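Local coordinates for protein LRA-12 (Uncultured bacterium, PDB 5AEB) that hydrolyses beta-lactam antibiotics, probably including carbapenems, as a class B3 metallo-beta-lactamase with two zinc ions in its active site, at residues D37-Y41 with V52-L56; T83-H89 with A225-S229; A106-D110 with T162-C166; N185-I189 with S257-L261. Residue numbers count along the deposited sequence, not the author numbering.

Contact 1 of 4, residues D37-Y41 with V52-L56; sequences DLACY and VNTGL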
loop_
_atom_site.group_PDB
_atom_site.type_symbol
_atom_site.label_atom_id
_atom_site.label_comp_id
_atom_site.label_asym_id
_atom_site.label_seq_id
_atom_site.Cartn_x
_atom_site.Cartn_y
_atom_site.Cartn_z
ATOM N N ASP A 37 -6.715 -10.200 -3.284
ATOM C CA ASP A 37 -5.548 -10.036 -2.373
ATOM C C ASP A 37 -4.680 -8.761 -2.528
ATOM O O ASP A 37 -4.031 -8.357 -1.576
ATOM C CB ASP A 37 -4.629 -11.267 -2.373
ATOM C CG ASP A 37 -3.695 -11.307 -1.144
ATOM O OD1 ASP A 37 -4.167 -11.271 0.019
ATOM O OD2 ASP A 37 -2.474 -11.377 -1.332
ATOM N N LEU A 38 -4.645 -8.130 -3.703
ATOM C CA LEU A 38 -3.854 -6.890 -3.843
ATOM C C LEU A 38 -4.691 -5.676 -3.470
ATOM O O LEU A 38 -5.626 -5.305 -4.163
ATOM C CB LEU A 38 -3.198 -6.768 -5.223
ATOM C CG LEU A 38 -2.445 -8.043 -5.627
ATOM C CD1 LEU A 38 -1.762 -7.888 -6.980
ATOM C CD2 LEU A 38 -1.414 -8.389 -4.552
ATOM N N ALA A 39 -4.352 -5.075 -2.340
ATOM C CA ALA A 39 -5.205 -4.059 -1.721
ATOM C C ALA A 39 -4.924 -2.712 -2.331
ATOM O O ALA A 39 -3.771 -2.250 -2.374
ATOM C CB ALA A 39 -4.985 -4.026 -0.223
ATOM N N CYS A 40 -5.983 -2.101 -2.843
ATOM C CA CYS A 40 -5.939 -0.750 -3.388
ATOM C C CYS A 40 -7.056 0.020 -2.723
ATOM O O CYS A 40 -8.143 -0.536 -2.447
ATOM C CB CYS A 40 -6.171 -0.777 -4.891
ATOM S SG CYS A 40 -5.025 -1.898 -5.708
ATOM N N TYR A 41 -6.801 1.296 -2.484
ATOM C CA TYR A 41 -7.732 2.102 -1.728
ATOM C C TYR A 41 -8.037 3.380 -2.462
ATOM O O TYR A 41 -7.175 3.923 -3.182
ATOM C CB TYR A 41 -7.166 2.399 -0.334
ATOM C CG TYR A 41 -6.819 1.141 0.431
ATOM C CD1 TYR A 41 -7.803 0.404 1.089
ATOM C CD2 TYR A 41 -5.502 0.685 0.484
ATOM C CE1 TYR A 41 -7.486 -0.756 1.784
ATOM C CE2 TYR A 41 -5.177 -0.484 1.149
ATOM C CZ TYR A 41 -6.172 -1.196 1.815
ATOM O OH TYR A 41 -5.832 -2.352 2.488
ATOM N N VAL A 52 -4.493 4.653 -3.576
ATOM C CA VAL A 52 -3.287 4.096 -2.931
ATOM C C VAL A 52 -3.095 2.693 -3.485
ATOM O O VAL A 52 -4.003 1.848 -3.349
ATOM C CB VAL A 52 -3.428 4.024 -1.392
ATOM C CG1 VAL A 52 -2.153 3.473 -0.754
ATOM C CG2 VAL A 52 -3.799 5.386 -0.780
ATOM N N ASN A 53 -1.965 2.465 -4.163
ATOM C CA ASN A 53 -1.642 1.197 -4.829
ATOM C C ASN A 53 -2.428 0.856 -6.068
ATOM O O ASN A 53 -3.546 1.303 -6.240
ATOM C CB ASN A 53 -1.696 -0.005 -3.856
ATOM C CG ASN A 53 -0.721 0.139 -2.696
ATOM O OD1 ASN A 53 0.321 0.840 -2.803
ATOM N ND2 ASN A 53 -1.028 -0.509 -1.590
ATOM N N THR A 54 -1.833 0.036 -6.924
ATOM C CA THR A 54 -2.587 -0.733 -7.934
ATOM C C THR A 54 -2.331 -2.236 -7.674
ATOM O O THR A 54 -1.764 -2.608 -6.649
ATOM C CB THR A 54 -2.148 -0.382 -9.383
ATOM O OG1 THR A 54 -0.840 -0.927 -9.628
ATOM C CG2 THR A 54 -2.099 1.104 -9.579
ATOM N N GLY A 55 -2.811 -3.099 -8.562
ATOM C CA GLY A 55 -2.448 -4.516 -8.496
ATOM C C GLY A 55 -1.364 -4.754 -9.530
ATOM O O GLY A 55 -0.493 -3.889 -9.715
ATOM N N LEU A 56 -1.426 -5.910 -10.206
ATOM C CA LEU A 56 -0.486 -6.230 -11.292
ATOM C C LEU A 56 -0.754 -5.384 -12.542
ATOM O O LEU A 56 -1.715 -4.630 -12.580
ATOM C CB LEU A 56 -0.574 -7.723 -11.646
ATOM C CG LEU A 56 -0.435 -8.664 -10.449
ATOM C CD1 LEU A 56 -1.057 -10.037 -10.720
ATOM C CD2 LEU A 56 1.031 -8.769 -10.039
HETATM O O HOH W 1 -1.579 -3.622 -3.953
#

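Contact 2 of 4, residues T83-H89 with A225-S229; sequences TQAHYDH and ASHAS. With ZN (zinc ion), chain C; ZN (zinc ion), chain D.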
loop_
_atom_site.group_PDB
_atom_site.type_symbol
_atom_site.label_atom_id
_atom_site.label_comp_id
_atom_site.label_asym_id
_atom_site.label_seq_id
_atom_site.Cartn_x
_atom_site.Cartn_y
_atom_site.Cartn_z
ATOM N N THR A 83 2.341 2.190 -0.993
ATOM C CA THR A 83 3.024 1.808 0.241
ATOM C C THR A 83 4.397 1.137 0.019
ATOM O O THR A 83 5.123 0.851 0.997
ATOM C CB THR A 83 2.131 0.867 1.038
ATOM O OG1 THR A 83 1.730 -0.213 0.176
ATOM C CG2 THR A 83 0.865 1.645 1.518
ATOM N N GLN A 84 4.773 0.909 -1.243
ATOM C CA GLN A 84 5.719 -0.148 -1.517
ATOM C C GLN A 84 6.041 -0.202 -3.004
ATOM O O GLN A 84 5.139 -0.502 -3.793
ATOM C CB GLN A 84 4.951 -1.481 -1.220
ATOM C CG GLN A 84 5.718 -2.485 -0.496
ATOM C CD GLN A 84 5.113 -3.844 -0.633
ATOM O OE1 GLN A 84 5.524 -4.618 -1.534
ATOM N NE2 GLN A 84 4.144 -4.182 0.283
ATOM N N ALA A 85 7.311 -0.084 -3.392
ATOM C CA ALA A 85 7.613 -0.169 -4.828
ATOM C C ALA A 85 7.910 -1.593 -5.326
ATOM O O ALA A 85 9.051 -1.931 -5.663
ATOM C CB ALA A 85 8.737 0.790 -5.209
ATOM N N HIS A 86 6.882 -2.437 -5.329
ATOM C CA HIS A 86 6.972 -3.771 -5.890
ATOM C C HIS A 86 5.905 -3.894 -6.918
ATOM O O HIS A 86 4.872 -3.258 -6.802
ATOM C CB HIS A 86 6.750 -4.860 -4.839
ATOM C CG HIS A 86 7.977 -5.208 -4.031
ATOM N ND1 HIS A 86 7.901 -5.821 -2.824
ATOM C CD2 HIS A 86 9.333 -5.006 -4.286
ATOM C CE1 HIS A 86 9.152 -5.981 -2.337
ATOM N NE2 HIS A 86 10.024 -5.503 -3.246
ATOM N N TYR A 87 6.136 -4.780 -7.886
ATOM C CA TYR A 87 5.250 -4.931 -9.044
ATOM C C TYR A 87 3.824 -5.320 -8.689
ATOM O O TYR A 87 2.913 -5.011 -9.452
ATOM C CB TYR A 87 5.821 -5.935 -10.062
ATOM C CG TYR A 87 5.714 -7.386 -9.641
ATOM C CD1 TYR A 87 6.684 -7.971 -8.821
ATOM C CD2 TYR A 87 4.623 -8.170 -10.033
ATOM C CE1 TYR A 87 6.586 -9.302 -8.420
ATOM C CE2 TYR A 87 4.514 -9.501 -9.644
ATOM C CZ TYR A 87 5.491 -10.069 -8.845
ATOM O OH TYR A 87 5.371 -11.407 -8.451
ATOM N N ASP A 88 3.640 -6.003 -7.559
ATOM C CA ASP A 88 2.295 -6.376 -7.091
ATOM C C ASP A 88 1.479 -5.170 -6.534
ATOM O O ASP A 88 0.277 -5.284 -6.335
ATOM C CB ASP A 88 2.295 -7.606 -6.103
ATOM C CG ASP A 88 3.181 -7.413 -4.871
ATOM O OD1 ASP A 88 4.310 -6.823 -5.020
ATOM O OD2 ASP A 88 2.761 -7.848 -3.743
ATOM N N HIS A 89 2.135 -4.021 -6.343
ATOM C CA HIS A 89 1.452 -2.797 -5.902
ATOM C C HIS A 89 1.637 -1.608 -6.793
ATOM O O HIS A 89 1.038 -0.550 -6.531
ATOM C CB HIS A 89 1.852 -2.461 -4.475
ATOM C CG HIS A 89 1.845 -3.667 -3.568
ATOM N ND1 HIS A 89 0.724 -4.145 -3.033
ATOM C CD2 HIS A 89 2.875 -4.521 -3.173
ATOM C CE1 HIS A 89 1.018 -5.242 -2.295
ATOM N NE2 HIS A 89 2.336 -5.475 -2.396
ATOM N N ALA A 225 -3.877 -3.127 5.211
ATOM C CA ALA A 225 -2.522 -3.452 4.768
ATOM C C ALA A 225 -2.428 -3.551 3.247
ATOM O O ALA A 225 -3.425 -3.362 2.551
ATOM C CB ALA A 225 -2.016 -4.720 5.467
ATOM N N SER A 226 -1.228 -3.805 2.735
ATOM C CA SER A 226 -1.004 -3.889 1.305
ATOM C C SER A 226 -1.609 -5.161 0.668
ATOM O O SER A 226 -1.950 -5.161 -0.503
ATOM C CB SER A 226 0.488 -3.797 1.014
ATOM O OG SER A 226 0.930 -2.434 1.215
ATOM N N HIS A 227 -1.739 -6.224 1.451
ATOM C CA HIS A 227 -2.410 -7.457 0.994
ATOM C C HIS A 227 -3.615 -7.715 1.862
ATOM O O HIS A 227 -3.524 -7.583 3.083
ATOM C CB HIS A 227 -1.452 -8.660 1.044
ATOM C CG HIS A 227 -0.385 -8.632 -0.029
ATOM N ND1 HIS A 227 -0.466 -9.367 -1.162
ATOM C CD2 HIS A 227 0.820 -7.942 -0.096
ATOM C CE1 HIS A 227 0.613 -9.091 -1.948
ATOM N NE2 HIS A 227 1.406 -8.243 -1.283
ATOM N N ALA A 228 -4.738 -8.133 1.259
ATOM C CA ALA A 228 -5.950 -8.382 2.028
ATOM C C ALA A 228 -5.673 -9.406 3.132
ATOM O O ALA A 228 -6.108 -9.233 4.272
ATOM C CB ALA A 228 -7.095 -8.825 1.140
ATOM N N SER A 229 -4.905 -10.439 2.804
ATOM C CA SER A 229 -4.664 -11.502 3.746
ATOM C C SER A 229 -3.942 -10.971 4.984
ATOM O O SER A 229 -4.172 -11.485 6.067
ATOM C CB SER A 229 -3.898 -12.668 3.105
ATOM O OG SER A 229 -2.635 -12.227 2.626
HETATM ZN ZN ZN C . 3.036 -7.211 -1.914
HETATM ZN ZN ZN D . 6.463 -6.163 -1.600
HETATM O O HOH W 2 3.852 -7.369 -0.220
HETATM O O HOH W 3 4.936 -7.069 -2.205
#

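Contact 3 of 4, residues A106-D110 with T162-C166; sequences ADEGD and TKGSC. With CO (cobalt (II) ion), chain G.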
loop_
_atom_site.group_PDB
_atom_site.type_symbol
_atom_site.label_atom_id
_atom_site.label_comp_id
_atom_site.label_asym_id
_atom_site.label_seq_id
_atom_site.Cartn_x
_atom_site.Cartn_y
_atom_site.Cartn_z
ATOM N N ALA A 106 5.668 9.816 -3.790
ATOM C CA ALA A 106 6.337 8.601 -3.344
ATOM C C ALA A 106 7.404 8.845 -2.286
ATOM O O ALA A 106 8.107 9.868 -2.305
ATOM C CB ALA A 106 6.917 7.843 -4.545
ATOM N N ASP A 107 7.505 7.897 -1.350
ATOM C CA ASP A 107 8.591 7.884 -0.383
ATOM C C ASP A 107 9.893 7.968 -1.193
ATOM O O ASP A 107 10.148 7.145 -2.084
ATOM C CB ASP A 107 8.519 6.615 0.452
ATOM C CG ASP A 107 9.508 6.590 1.609
ATOM O OD1 ASP A 107 10.737 6.826 1.379
ATOM O OD2 ASP A 107 9.070 6.282 2.742
ATOM N N GLU A 108 10.689 8.991 -0.904
ATOM C CA GLU A 108 11.988 9.159 -1.542
ATOM C C GLU A 108 12.805 7.858 -1.640
ATOM O O GLU A 108 13.457 7.633 -2.642
ATOM C CB GLU A 108 12.812 10.197 -0.805
ATOM C CG GLU A 108 13.842 10.894 -1.690
ATOM C CD GLU A 108 14.400 12.145 -1.020
ATOM O OE1 GLU A 108 14.638 12.149 0.204
ATOM O OE2 GLU A 108 14.613 13.147 -1.685
ATOM N N GLY A 109 12.787 7.015 -0.600
ATOM C CA GLY A 109 13.560 5.756 -0.626
ATOM C C GLY A 109 13.260 4.848 -1.823
ATOM O O GLY A 109 14.054 4.007 -2.163
ATOM N N ASP A 110 12.094 4.993 -2.454
ATOM C CA ASP A 110 11.717 4.108 -3.542
ATOM C C ASP A 110 11.719 4.820 -4.898
ATOM O O ASP A 110 11.398 4.203 -5.921
ATOM C CB ASP A 110 10.342 3.502 -3.283
ATOM C CG ASP A 110 10.396 2.174 -2.511
ATOM O OD1 ASP A 110 11.494 1.577 -2.330
ATOM O OD2 ASP A 110 9.310 1.721 -2.088
ATOM N N THR A 162 10.820 -2.520 1.383
ATOM C CA THR A 162 11.541 -1.836 0.329
ATOM C C THR A 162 12.329 -0.720 1.007
ATOM O O THR A 162 12.111 -0.415 2.194
ATOM C CB THR A 162 10.648 -1.318 -0.849
ATOM O OG1 THR A 162 9.740 -0.297 -0.395
ATOM C CG2 THR A 162 9.877 -2.424 -1.465
ATOM N N LYS A 163 13.270 -0.128 0.283
ATOM C CA LYS A 163 14.043 0.976 0.860
ATOM C C LYS A 163 13.125 2.182 1.190
ATOM O O LYS A 163 13.468 2.986 2.044
ATOM C CB LYS A 163 15.171 1.399 -0.076
ATOM C CG LYS A 163 16.130 0.273 -0.424
ATOM C CD LYS A 163 17.318 0.804 -1.221
ATOM C CE LYS A 163 18.138 -0.358 -1.786
ATOM N NZ LYS A 163 19.596 -0.046 -1.710
ATOM N N GLY A 164 11.996 2.313 0.485
ATOM C CA GLY A 164 11.063 3.405 0.730
ATOM C C GLY A 164 9.658 2.951 1.107
ATOM O O GLY A 164 8.702 3.698 0.933
ATOM N N SER A 165 9.493 1.733 1.597
ATOM C CA SER A 165 8.135 1.328 1.949
ATOM C C SER A 165 7.616 2.212 3.100
ATOM O O SER A 165 8.399 2.743 3.923
ATOM C CB SER A 165 7.990 -0.183 2.205
ATOM O OG SER A 165 9.084 -0.730 2.915
ATOM N N CYS A 166 6.297 2.382 3.138
ATOM C CA CYS A 166 5.709 3.421 3.982
ATOM C C CYS A 166 4.253 3.126 4.289
ATOM O O CYS A 166 3.603 2.333 3.612
ATOM C CB CYS A 166 5.825 4.795 3.283
ATOM S SG CYS A 166 4.966 4.815 1.687
HETATM CO CO CO G . 14.230 14.462 -0.334
HETATM O O HOH W 4 7.206 3.317 -1.567
HETATM O O HOH W 5 13.446 -0.446 -2.735
#

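Contact 4 of 4, residues N185-I189 with S257-L261; sequences NMPTI and SLDKL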
loop_
_atom_site.group_PDB
_atom_site.type_symbol
_atom_site.label_atom_id
_atom_site.label_comp_id
_atom_site.label_asym_id
_atom_site.label_seq_id
_atom_site.Cartn_x
_atom_site.Cartn_y
_atom_site.Cartn_z
ATOM N N ASN A 185 2.078 -0.599 5.674
ATOM C CA ASN A 185 2.871 -1.575 4.972
ATOM C C ASN A 185 3.561 -2.497 5.982
ATOM O O ASN A 185 4.513 -2.088 6.637
ATOM C CB ASN A 185 3.872 -0.946 4.032
ATOM C CG ASN A 185 4.363 -1.952 3.026
ATOM O OD1 ASN A 185 5.456 -2.528 3.192
ATOM N ND2 ASN A 185 3.497 -2.287 2.065
ATOM N N MET A 186 3.085 -3.730 6.114
ATOM C CA MET A 186 3.648 -4.675 7.123
ATOM C C MET A 186 5.122 -5.007 6.766
ATOM O O MET A 186 5.431 -5.239 5.595
ATOM C CB MET A 186 2.794 -5.954 7.231
ATOM C CG MET A 186 1.300 -5.683 7.500
ATOM S SD MET A 186 1.060 -4.501 8.838
ATOM C CE MET A 186 1.316 -5.544 10.277
ATOM N N PRO A 187 6.027 -5.025 7.767
ATOM C CA PRO A 187 7.455 -5.282 7.506
ATOM C C PRO A 187 7.755 -6.763 7.300
ATOM O O PRO A 187 8.413 -7.389 8.115
ATOM C CB PRO A 187 8.136 -4.759 8.773
ATOM C CG PRO A 187 7.103 -4.995 9.839
ATOM C CD PRO A 187 5.780 -4.715 9.193
ATOM N N THR A 188 7.249 -7.319 6.217
ATOM C CA THR A 188 7.564 -8.665 5.869
ATOM C C THR A 188 8.959 -8.647 5.237
ATOM O O THR A 188 9.414 -7.605 4.747
ATOM C CB THR A 188 6.504 -9.228 4.911
ATOM O OG1 THR A 188 6.431 -8.400 3.739
ATOM C CG2 THR A 188 5.097 -9.273 5.614
ATOM N N ILE A 189 9.631 -9.787 5.294
ATOM C CA ILE A 189 10.956 -9.950 4.722
ATOM C C ILE A 189 10.862 -10.739 3.426
ATOM O O ILE A 189 10.246 -11.826 3.355
ATOM C CB ILE A 189 11.919 -10.638 5.707
ATOM C CG1 ILE A 189 12.081 -9.764 6.961
ATOM C CG2 ILE A 189 13.259 -10.974 5.038
ATOM C CD1 ILE A 189 12.753 -10.488 8.099
ATOM N N SER A 257 0.410 -9.796 14.256
ATOM C CA SER A 257 1.119 -9.746 13.014
ATOM C C SER A 257 2.542 -9.169 13.218
ATOM O O SER A 257 3.522 -9.711 12.685
ATOM C CB SER A 257 0.302 -8.949 12.003
ATOM O OG SER A 257 1.016 -8.781 10.821
ATOM N N LEU A 258 2.671 -8.109 14.012
ATOM C CA LEU A 258 3.994 -7.531 14.219
ATOM C C LEU A 258 4.912 -8.443 15.061
ATOM O O LEU A 258 6.135 -8.445 14.878
ATOM C CB LEU A 258 3.916 -6.132 14.828
ATOM C CG LEU A 258 3.381 -5.000 13.945
ATOM C CD1 LEU A 258 3.312 -3.726 14.763
ATOM C CD2 LEU A 258 4.202 -4.788 12.674
ATOM N N ASP A 259 4.313 -9.174 16.008
ATOM C CA ASP A 259 5.004 -10.186 16.787
ATOM C C ASP A 259 5.650 -11.203 15.842
ATOM O O ASP A 259 6.857 -11.406 15.894
ATOM C CB ASP A 259 3.997 -10.890 17.698
ATOM C CG ASP A 259 4.637 -11.521 18.898
ATOM O OD1 ASP A 259 5.881 -11.520 19.020
ATOM O OD2 ASP A 259 3.882 -12.023 19.749
ATOM N N LYS A 260 4.834 -11.818 14.980
ATOM C CA LYS A 260 5.304 -12.751 13.949
ATOM C C LYS A 260 6.408 -12.145 13.077
ATOM O O LYS A 260 7.433 -12.771 12.832
ATOM C CB LYS A 260 4.153 -13.187 13.078
ATOM C CG LYS A 260 3.344 -14.313 13.705
ATOM C CD LYS A 260 1.851 -14.205 13.412
ATOM C CE LYS A 260 1.532 -14.461 11.934
ATOM N NZ LYS A 260 0.330 -13.715 11.456
ATOM N N LEU A 261 6.227 -10.902 12.655
ATOM C CA LEU A 261 7.210 -10.294 11.798
ATOM C C LEU A 261 8.503 -9.960 12.572
ATOM O O LEU A 261 9.590 -9.958 11.998
ATOM C CB LEU A 261 6.620 -9.082 11.077
ATOM C CG LEU A 261 5.402 -9.341 10.174
ATOM C CD1 LEU A 261 4.852 -8.008 9.740
ATOM C CD2 LEU A 261 5.704 -10.227 8.964
HETATM O O HOH W 6 9.455 -9.658 9.282
#

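Contact 1 of 4, residues D37-Y41 with V52-L56
Where strand 48-52 ends and strand 41-45 begins, Tyr41 and Val52 form the one regular bridge of this contact. It is an antiparallel hydrogen-bonded pair, Tyr41 N to Val52 O at 3.0 Å and Val52 N to Tyr41 O at 2.8 Å, with CB atoms 4.2 Å apart on the same face. The m rotamer of Tyr41 carries its hydroxyl to Ala225 O. Beyond the bridge, Asn53 (phi 71°) directs its side chain at 37-41, where ND2 gives a weak hydrogen bond to Ala39 O (3.3 Å), while OD1 accepts from Thr82 and Thr83. Here the two strands of the metallo-beta-lactamase fold meet the loops bordering the zinc site. Cys40, chi1 m, lays SG over the backbone, 3.4 Å from Thr54 C. Leu38 (m, t) extends CD1 to 3.8 Å from both Gly55 CA and Leu56 CG. Water 1 links Ala39 O (3.0 Å) to Thr54 O (2.9 Å), and Thr54, chi1 p, turns OG1 to Gly55 O at 3.0 Å and to Ala92 N.

Contact 2 of 4, residues T83-H89 with A225-S229
Metal ligands from distant parts of a sequence commonly meet on loops at the ends of strands, and the di-zinc site of this metallo-beta-lactamase is a clear case. Ser226, His89 and His227 give up the most surface. Ser226 sits between the metal ligands and Thr83: its OG is hydrogen-bonded to Thr83 OG1 at 2.6 Å, while its CB lies 3.6 Å from His89 CE1 and 3.7 Å from Gln84 NE2. His89 NE2 and His227 NE2 lie 3.1 Å apart because both bind the same zinc ion, at 1.9 and 2.0 Å respectively; Asp88 OD2 adds a third protein ligand at 2.0 Å. The two rings, held close by this shared ion, have centroids 4.7 Å apart and planes at 89°. Asp37 accepts a hydrogen bond from ND1 of His227, orienting the imidazole. The second zinc ion is bound by Gln84 OE1 at 1.8 Å and His86 ND1 at 1.9 Å, with His161 completing the protein ligands; Gln84 occupies a position that is histidine in many relatives. Water 3 bridges the two metals, its oxygen 1.9 Å from each zinc ion.

Contact 3 of 4, residues A106-D110 with T162-C166
A buried carboxylate is tolerated when its oxygens are well supplied with donors, and Asp110 illustrates the rule. Its OD2 accepts from Thr162 OG1 at 2.7 Å and from water 4, also at 2.7 Å, and further receives Ala85 N from the zinc-binding loop. Its OD1 takes a weak hydrogen bond from Gly164 N at 3.0 Å and a second from water 5 at 2.8 Å. The waters extend the network: water 4 also donates to Gly164 O (2.9 Å), and water 5 accepts from Lys163 N (3.0 Å). Across from it, residues 162-165 form a type I beta turn, inside which Thr162 N donates to Ser165 OG at 2.9 Å. Asp107 begins an Asx turn, its OD1 accepting from Gly109 N at 2.9 Å. With CA atoms 3.7 Å apart, Gly109 and Gly164 come so close that a CB on either would clash. Glu108 points away and chelates cobalt through OE1 (2.4 Å) and OE2 (1.9 Å), with His141 as another ligand. One acidic side chain thus satisfies donors on the turn that follows the zinc ligand His161 and on the loop bearing Gln84 and His86, consistent with its helping to position both around the metal.

Contact 4 of 4, residues N185-I189 with S257-L261
Next to the zinc site, the loop that follows strand 178-184 is backed, on its side away from the metals, by helix 251-267, an example of the helical layer that flanks the beta sandwich in the alpha-beta/beta-alpha fold of metallo-beta-lactamases. The interface is almost wholly apolar, with no direct hydrogen bond between the two segments. Leu261 contributes most: its CD1 meets Pro187 CD at 3.5 Å and Met186 CB at 3.8 Å, while CD2 touches Thr188 CG2 at 3.5 Å. One helical turn earlier, Leu258 CD2 packs against Pro187 CD and Met186 CE, both at 3.8 Å. Met186, with all three chi angles in m, folds so that its CE also comes to 3.3 Å from Ser257 OG. Pro187 is the centre of an inverse gamma turn closed by Thr188 N to Met186 O at 2.8 Å, which bends the loop and sets its ring against the two leucines. Water 6 joins the backbones, donating to Pro187 O at 2.8 Å and to Leu261 O at 2.7 Å. On its other side the loop approaches the active site, where Thr188 O accepts a weak hydrogen bond from the zinc ligand His161. Helix 204-216 adds Leu212 and Met215 against Pro187, and strand 222-225 offers Trp223 and Ala225 to Met186, so the loop is packed by two helices and the edge strand of the five-stranded sheet.

Along the chain contact 1 closes first; contact 2 then spans residues 83 to 229, enclosing contact 3 and alternating with contact 4. Contacts 1 and 2 have centres about 6 Å apart and touch through Asp37 and His227 and through Tyr41 and Ala225. The centre of contact 3 is about 12 Å from that of contact 2, the two joined by Thr83 O to Cys166 N; that of contact 4 is about 13 Å from it, and they meet around Asn185. The farthest pair, contacts 1 and 4, is about 18 Å apart centre to centre. Contact 2 unites loops from the seven-stranded and five-stranded sheets, as does contact 3, so the zinc site is assembled where the two halves of the fold face each other.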